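Local atomic coordinates of Lmo0135 protein (Listeria monocytogenes EGD-e, PDB entry 5ISU), a protein that is a substrate-binding protein of an ABC transporter that, judging from its family, probably captures peptides for import. Residues Asn398-Gly403 and Ser411-Asp416; Asn218-Ala223 and Asn230-Gln235. One frame throughout, in Å; residues are numbered along the deposited sequence.

Contact 1 (Asn398-Gly403 and Ser411-Asp416)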
ATOM      1  N   ASN A 398      11.903   3.328   7.368  1.00 50.62           N
ATOM      2  CA  ASN A 398      10.768   3.600   6.506  1.00 50.91           C
ATOM      3  C   ASN A 398       9.960   2.336   6.262  1.00 46.64           C
ATOM      4  O   ASN A 398      10.265   1.253   6.798  1.00 41.83           O
ATOM      5  CB  ASN A 398      11.292   4.165   5.182  1.00 56.39           C
ATOM      6  CG  ASN A 398      10.402   5.254   4.607  1.00 62.45           C
ATOM      7  OD1 ASN A 398       9.184   5.317   4.854  1.00 62.43           O
ATOM      8  ND2 ASN A 398      11.018   6.141   3.850  1.00 66.77           N
ATOM      9  N   GLY A 399       8.926   2.481   5.448  1.00 45.26           N
ATOM     10  CA  GLY A 399       8.084   1.353   5.092  1.00 43.73           C
ATOM     11  C   GLY A 399       7.297   1.622   3.847  1.00 42.30           C
ATOM     12  O   GLY A 399       7.155   2.760   3.453  1.00 46.03           O
ATOM     13  N   TYR A 400       6.842   0.565   3.191  1.00 41.63           N
ATOM     14  CA  TYR A 400       5.999   0.712   2.015  1.00 41.46           C
ATOM     15  C   TYR A 400       5.077  -0.458   1.748  1.00 41.62           C
ATOM     16  O   TYR A 400       5.335  -1.586   2.160  1.00 40.94           O
ATOM     17  CB  TYR A 400       6.810   1.013   0.749  1.00 42.81           C
ATOM     18  CG  TYR A 400       7.976   0.068   0.382  1.00 41.33           C
ATOM     19  CD1 TYR A 400       7.795  -1.302   0.147  1.00 40.53           C
ATOM     20  CD2 TYR A 400       9.241   0.582   0.168  1.00 42.11           C
ATOM     21  CE1 TYR A 400       8.869  -2.126  -0.208  1.00 38.40           C
ATOM     22  CE2 TYR A 400      10.305  -0.229  -0.197  1.00 41.42           C
ATOM     23  CZ  TYR A 400      10.116  -1.570  -0.395  1.00 38.95           C
ATOM     24  OH  TYR A 400      11.208  -2.314  -0.768  1.00 38.65           O
ATOM     25  N   ILE A 401       3.995  -0.147   1.043  1.00 42.96           N
ATOM     26  CA  ILE A 401       2.994  -1.097   0.583  1.00 44.09           C
ATOM     27  C   ILE A 401       2.932  -0.795  -0.922  1.00 47.89           C
ATOM     28  O   ILE A 401       2.270   0.168  -1.336  1.00 51.41           O
ATOM     29  CB  ILE A 401       1.644  -0.829   1.262  1.00 44.43           C
ATOM     30  CG1 ILE A 401       1.789  -0.888   2.797  1.00 43.98           C
ATOM     31  CG2 ILE A 401       0.595  -1.813   0.768  1.00 44.70           C
ATOM     32  CD1 ILE A 401       0.579  -0.368   3.551  1.00 43.20           C
ATOM     33  N   MET A 402       3.599  -1.608  -1.746  1.00 49.20           N
ATOM     34  CA  MET A 402       3.726  -1.290  -3.180  1.00 51.09           C
ATOM     35  C   MET A 402       2.857  -1.957  -4.237  1.00 51.62           C
ATOM     36  O   MET A 402       2.908  -1.537  -5.405  1.00 56.45           O
ATOM     37  CB  MET A 402       5.180  -1.476  -3.604  1.00 49.93           C
ATOM     38  CG  MET A 402       6.132  -0.522  -2.952  1.00 50.25           C
ATOM     39  SD  MET A 402       5.674   1.196  -3.166  1.00 55.09           S
ATOM     40  CE  MET A 402       5.765   1.424  -4.936  1.00 55.15           C
ATOM     41  N   GLY A 403       2.078  -2.966  -3.889  1.00 48.21           N
ATOM     42  CA  GLY A 403       1.276  -3.618  -4.930  1.00 47.19           C
ATOM     43  C   GLY A 403       1.843  -4.967  -5.389  1.00 45.67           C
ATOM     44  O   GLY A 403       2.915  -5.409  -4.925  1.00 42.41           O
ATOM     45  N   SER A 411      10.501   3.296  -8.599  1.00 53.57           N
ATOM     46  CA  SER A 411      10.604   4.653  -8.039  1.00 54.11           C
ATOM     47  C   SER A 411      11.343   4.717  -6.682  1.00 54.17           C
ATOM     48  O   SER A 411      11.621   5.802  -6.157  1.00 53.35           O
ATOM     49  CB  SER A 411       9.200   5.273  -7.926  1.00 56.71           C
ATOM     50  OG  SER A 411       8.348   4.482  -7.092  1.00 60.33           O
ATOM     51  N   LEU A 412      11.651   3.545  -6.127  1.00 53.92           N
ATOM     52  CA  LEU A 412      12.394   3.431  -4.868  1.00 53.52           C
ATOM     53  C   LEU A 412      13.829   2.965  -5.100  1.00 51.95           C
ATOM     54  O   LEU A 412      14.637   2.995  -4.168  1.00 51.97           O
ATOM     55  CB  LEU A 412      11.714   2.413  -3.945  1.00 51.43           C
ATOM     56  CG  LEU A 412      10.318   2.742  -3.426  1.00 53.17           C
ATOM     57  CD1 LEU A 412       9.501   1.474  -3.241  1.00 53.25           C
ATOM     58  CD2 LEU A 412      10.395   3.546  -2.141  1.00 54.03           C
ATOM     59  N   TYR A 413      14.145   2.499  -6.309  1.00 51.59           N
ATOM     60  CA  TYR A 413      15.513   1.968  -6.576  1.00 52.38           C
ATOM     61  C   TYR A 413      16.257   2.453  -7.834  1.00 52.84           C
ATOM     62  O   TYR A 413      17.454   2.154  -7.980  1.00 52.99           O
ATOM     63  CB  TYR A 413      15.472   0.433  -6.529  1.00 51.54           C
ATOM     64  CG  TYR A 413      14.990  -0.044  -5.192  1.00 47.96           C
ATOM     65  CD1 TYR A 413      15.826   0.021  -4.093  1.00 49.29           C
ATOM     66  CD2 TYR A 413      13.692  -0.495  -5.006  1.00 47.49           C
ATOM     67  CE1 TYR A 413      15.407  -0.370  -2.839  1.00 47.73           C
ATOM     68  CE2 TYR A 413      13.248  -0.896  -3.744  1.00 45.04           C
ATOM     69  CZ  TYR A 413      14.121  -0.834  -2.665  1.00 46.38           C
ATOM     70  OH  TYR A 413      13.748  -1.207  -1.397  1.00 41.35           O
ATOM     71  N   LEU A 414      15.580   3.172  -8.738  1.00 53.25           N
ATOM     72  CA  LEU A 414      16.273   3.721  -9.935  1.00 55.63           C
ATOM     73  C   LEU A 414      17.180   4.870  -9.497  1.00 55.33           C
ATOM     74  O   LEU A 414      16.870   5.571  -8.533  1.00 55.53           O
ATOM     75  CB  LEU A 414      15.287   4.219 -11.009  1.00 56.37           C
ATOM     76  CG  LEU A 414      14.438   3.184 -11.763  1.00 57.46           C
ATOM     77  CD1 LEU A 414      13.324   3.865 -12.551  1.00 60.06           C
ATOM     78  CD2 LEU A 414      15.299   2.329 -12.685  1.00 57.65           C
ATOM     79  N   SER A 415      18.287   5.066 -10.204  1.00 55.67           N
ATOM     80  CA  SER A 415      19.239   6.144  -9.869  1.00 58.30           C
ATOM     81  C   SER A 415      18.580   7.510  -9.730  1.00 61.64           C
ATOM     82  O   SER A 415      18.876   8.246  -8.792  1.00 61.43           O
ATOM     83  CB  SER A 415      20.348   6.249 -10.926  1.00 59.29           C
ATOM     84  OG  SER A 415      21.120   5.069 -10.982  1.00 57.55           O
ATOM     85  N   ASP A 416      17.670   7.813 -10.659  1.00 67.30           N
ATOM     86  CA  ASP A 416      16.963   9.098 -10.726  1.00 73.35           C
ATOM     87  C   ASP A 416      15.659   9.171  -9.927  1.00 70.98           C
ATOM     88  O   ASP A 416      15.026  10.228  -9.884  1.00 72.39           O
ATOM     89  CB  ASP A 416      16.576   9.380 -12.191  1.00 79.60           C
ATOM     90  CG  ASP A 416      17.733   9.220 -13.152  1.00 87.07           C
ATOM     91  OD1 ASP A 416      18.887   9.022 -12.698  1.00 95.01           O
ATOM     92  OD2 ASP A 416      17.484   9.285 -14.375  1.00 93.97           O
TER

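Contact 2 (Asn218-Ala223 and Asn230-Gln235)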
ATOM      1  N   ASN A 218      -6.846   5.846  22.893  1.00 51.52           N
ATOM      2  CA  ASN A 218      -7.416   5.459  24.200  1.00 52.94           C
ATOM      3  C   ASN A 218      -8.925   5.722  24.174  1.00 51.09           C
ATOM      4  O   ASN A 218      -9.707   4.850  24.541  1.00 48.54           O
ATOM      5  CB  ASN A 218      -6.729   6.152  25.387  1.00 55.48           C
ATOM      6  CG  ASN A 218      -5.432   5.459  25.819  1.00 56.74           C
ATOM      7  OD1 ASN A 218      -5.178   4.306  25.472  1.00 59.73           O
ATOM      8  ND2 ASN A 218      -4.639   6.145  26.616  1.00 56.87           N
ATOM      9  N   ALA A 219      -9.314   6.884  23.650  1.00 49.40           N
ATOM     10  CA  ALA A 219     -10.714   7.238  23.513  1.00 50.00           C
ATOM     11  C   ALA A 219     -11.425   6.347  22.491  1.00 48.07           C
ATOM     12  O   ALA A 219     -12.575   5.929  22.699  1.00 49.74           O
ATOM     13  CB  ALA A 219     -10.846   8.694  23.101  1.00 51.77           C
ATOM     14  N   ALA A 220     -10.759   6.064  21.386  1.00 46.16           N
ATOM     15  CA  ALA A 220     -11.372   5.249  20.338  1.00 46.55           C
ATOM     16  C   ALA A 220     -11.631   3.825  20.826  1.00 45.57           C
ATOM     17  O   ALA A 220     -12.675   3.257  20.538  1.00 46.18           O
ATOM     18  CB  ALA A 220     -10.501   5.235  19.087  1.00 46.44           C
ATOM     19  N   ASN A 221     -10.668   3.262  21.555  1.00 46.61           N
ATOM     20  CA  ASN A 221     -10.783   1.897  22.085  1.00 47.23           C
ATOM     21  C   ASN A 221     -11.867   1.814  23.152  1.00 46.51           C
ATOM     22  O   ASN A 221     -12.563   0.796  23.256  1.00 45.76           O
ATOM     23  CB  ASN A 221      -9.432   1.380  22.593  1.00 48.63           C
ATOM     24  CG  ASN A 221      -8.446   1.094  21.450  1.00 50.21           C
ATOM     25  OD1 ASN A 221      -8.844   0.922  20.291  1.00 50.40           O
ATOM     26  ND2 ASN A 221      -7.160   1.008  21.783  1.00 51.05           N
ATOM     27  N   LEU A 222     -12.020   2.885  23.923  1.00 46.10           N
ATOM     28  CA  LEU A 222     -13.095   2.942  24.900  1.00 49.03           C
ATOM     29  C   LEU A 222     -14.467   2.988  24.163  1.00 49.40           C
ATOM     30  O   LEU A 222     -15.435   2.317  24.571  1.00 47.48           O
ATOM     31  CB  LEU A 222     -12.942   4.148  25.812  1.00 50.17           C
ATOM     32  CG  LEU A 222     -13.994   4.207  26.901  1.00 53.28           C
ATOM     33  CD1 LEU A 222     -13.944   2.938  27.747  1.00 54.83           C
ATOM     34  CD2 LEU A 222     -13.808   5.459  27.741  1.00 55.45           C
ATOM     35  N   ALA A 223     -14.535   3.762  23.073  1.00 48.13           N
ATOM     36  CA  ALA A 223     -15.772   3.854  22.284  1.00 47.32           C
ATOM     37  C   ALA A 223     -16.148   2.461  21.749  1.00 45.87           C
ATOM     38  O   ALA A 223     -17.324   2.087  21.717  1.00 47.39           O
ATOM     39  CB  ALA A 223     -15.622   4.857  21.141  1.00 46.52           C
ATOM     40  N   ASN A 230     -18.032  -0.106  16.241  1.00 39.67           N
ATOM     41  CA  ASN A 230     -18.154  -1.556  16.054  1.00 39.74           C
ATOM     42  C   ASN A 230     -16.940  -2.222  15.400  1.00 39.53           C
ATOM     43  O   ASN A 230     -16.768  -3.432  15.531  1.00 38.67           O
ATOM     44  CB  ASN A 230     -19.346  -1.838  15.148  1.00 40.81           C
ATOM     45  CG  ASN A 230     -20.649  -1.316  15.706  1.00 43.43           C
ATOM     46  OD1 ASN A 230     -21.293  -0.466  15.091  1.00 45.88           O
ATOM     47  ND2 ASN A 230     -21.026  -1.792  16.888  1.00 43.39           N
ATOM     48  N   LEU A 231     -16.124  -1.433  14.699  1.00 36.10           N
ATOM     49  CA  LEU A 231     -14.993  -1.943  13.931  1.00 38.57           C
ATOM     50  C   LEU A 231     -13.914  -0.886  13.755  1.00 36.21           C
ATOM     51  O   LEU A 231     -14.210   0.263  13.487  1.00 37.79           O
ATOM     52  CB  LEU A 231     -15.474  -2.378  12.515  1.00 40.38           C
ATOM     53  CG  LEU A 231     -14.381  -2.635  11.439  1.00 41.85           C
ATOM     54  CD1 LEU A 231     -13.440  -3.754  11.853  1.00 41.65           C
ATOM     55  CD2 LEU A 231     -14.994  -2.934  10.073  1.00 41.84           C
ATOM     56  N   LYS A 232     -12.666  -1.283  13.934  1.00 37.41           N
ATOM     57  CA  LYS A 232     -11.542  -0.369  13.752  1.00 40.47           C
ATOM     58  C   LYS A 232     -10.231  -1.126  13.757  1.00 39.07           C
ATOM     59  O   LYS A 232     -10.154  -2.282  14.187  1.00 41.25           O
ATOM     60  CB  LYS A 232     -11.476   0.656  14.901  1.00 43.07           C
ATOM     61  CG  LYS A 232     -11.167   0.015  16.257  1.00 46.54           C
ATOM     62  CD  LYS A 232     -11.363   0.947  17.440  1.00 49.58           C
ATOM     63  CE  LYS A 232     -10.404   2.117  17.430  1.00 50.30           C
ATOM     64  NZ  LYS A 232      -8.976   1.713  17.547  1.00 49.80           N
ATOM     65  N   SER A 233      -9.199  -0.426  13.321  1.00 40.11           N
ATOM     66  CA  SER A 233      -7.833  -0.900  13.369  1.00 40.30           C
ATOM     67  C   SER A 233      -7.286  -0.685  14.787  1.00 39.67           C
ATOM     68  O   SER A 233      -7.610   0.303  15.443  1.00 37.06           O
ATOM     69  CB  SER A 233      -6.988  -0.117  12.381  1.00 41.80           C
ATOM     70  OG  SER A 233      -7.505  -0.302  11.069  1.00 44.61           O
ATOM     71  N   ILE A 234      -6.441  -1.613  15.227  1.00 40.06           N
ATOM     72  CA  ILE A 234      -5.836  -1.605  16.544  1.00 43.28           C
ATOM     73  C   ILE A 234      -4.314  -1.628  16.400  1.00 45.94           C
ATOM     74  O   ILE A 234      -3.788  -2.278  15.508  1.00 45.08           O
ATOM     75  CB  ILE A 234      -6.254  -2.880  17.336  1.00 46.23           C
ATOM     76  CG1 ILE A 234      -7.772  -3.046  17.361  1.00 48.65           C
ATOM     77  CG2 ILE A 234      -5.705  -2.869  18.757  1.00 51.56           C
ATOM     78  CD1 ILE A 234      -8.531  -1.861  17.923  1.00 47.19           C
ATOM     79  N   GLN A 235      -3.610  -0.907  17.268  1.00 48.65           N
ATOM     80  CA  GLN A 235      -2.158  -0.940  17.272  1.00 51.50           C
ATOM     81  C   GLN A 235      -1.755  -2.181  18.073  1.00 54.15           C
ATOM     82  O   GLN A 235      -2.470  -2.577  19.011  1.00 53.64           O
ATOM     83  CB  GLN A 235      -1.587   0.334  17.882  1.00 55.49           C
ATOM     84  CG  GLN A 235      -2.056   1.580  17.158  1.00 58.17           C
ATOM     85  CD  GLN A 235      -1.771   1.499  15.672  1.00 62.85           C
ATOM     86  OE1 GLN A 235      -2.690   1.376  14.857  1.00 65.60           O
ATOM     87  NE2 GLN A 235      -0.493   1.459  15.318  1.00 67.17           N
TER
HETATM   88  O   HOH W   1      -5.145   0.922  19.033  1.00 51.29           O

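Contact 1 (Asn398-Gly403 and Ser411-Asp416)
Tyr400 and Tyr413 meet edge to edge through their phenol oxygens: each hydroxyl lies at the rim of the other ring, close to its plane, while the two planes stand nearly at right angles. Only the hydroxyl ends approach, so the two rings do not stack; Tyr400 also meets the ring of Tyr260, with planes at about 50°, and Tyr413 meets that of Phe305. Tyr413 OH donates to Tyr400 OH over 2.8 Å, and Tyr400 OH is also hydrogen-bonded to the carbonyl O of Phe305. A buried phenol oxygen is thus gripped twice, in a short relay from hydroxyl to hydroxyl to backbone. The contact joins strand 395-400, which pairs with strand 248-263 in the mixed sheet of this periplasmic-binding-protein fold, and the residues just after it to the irregular loop leading to helix 427-438. Tyr400 can reach the loop because its CG is turned between the backbone N and the carbonyl carbon (chi1 53°). Beside the polar link is an apolar one. Leu412 CD1 comes obliquely to the Tyr400 ring, 3.5 Å from CD2 and 3.6 Å from CE2, and its sister methyl CD2 stays 3.9 Å from Tyr400 CD2. The same CD1 meets Met402 tip to tip, 3.8 Å from SD. Bends at chi2 and chi3 coil the methionine chain, so that CG, SD and CE all lie about Leu412 CD1, with SD nearest.

Contact 2 (Asn218-Ala223 and Asn230-Gln235)
Lys232 and Asn221 supply the polar part of this contact, in which helix 217-225 lies against the short strand that follows it in the chain. The ammonium nitrogen NZ of Lys232 donates to Asn221 OD1 at 2.9 Å, approaching at a C=O...N angle of 151° and tilted 26° from the carbonyl plane of the amide. The two side chains cross at about a right angle. A second bond, also 2.9 Å, runs from NZ to the carbonyl O of Ser233, the next residue of its own strand. Bends at chi3 and chi4 curl the lysine back so that its tip can serve both the helix and the strand's own backbone. One water adds a looser bridge: it accepts from Gln235 N at 3.0 Å and, weakly, from Asn221 ND2. Carbon contacts flank these bonds: Ala220 CB touches Lys232 CE at 3.5 Å, and the methyl CD1 of Ile234 lies 3.7 Å from the carbonyl oxygen OD1 of Asn221. The backbone of Lys232 bonds to Ala473 of strand 462-475, which sets strand 231-233 in the mixed sheet while the lysine side chain turns to the helix. Lys232 is a buried residue, and the two carbonyl dipoles that accept from NZ, one from the helix and one from its own strand, would help to stabilise its charge; together the two bonds limit rotation of the lysine tip, and the first also limits that of the Asn221 amide.

Followed from the N terminus, the chain reaches contact 2 first: helix 217-225 turns through a short loop into strand 231-233, and the contact closes that loop. The chain then runs through the long strand 248-263 and several helices before strand 395-400, where contact 1 closes a second short loop, this one without helix or strand between its segments. The two are in series, neither nested nor crossing, and lie about 31 Å apart between centres. One mixed sheet connects them: strand 231-233 pairs with strand 462-475, which pairs with 248-263, which in turn pairs with 395-400. Contact 2 thus ties a helix to this sheet, contact 1 a loop.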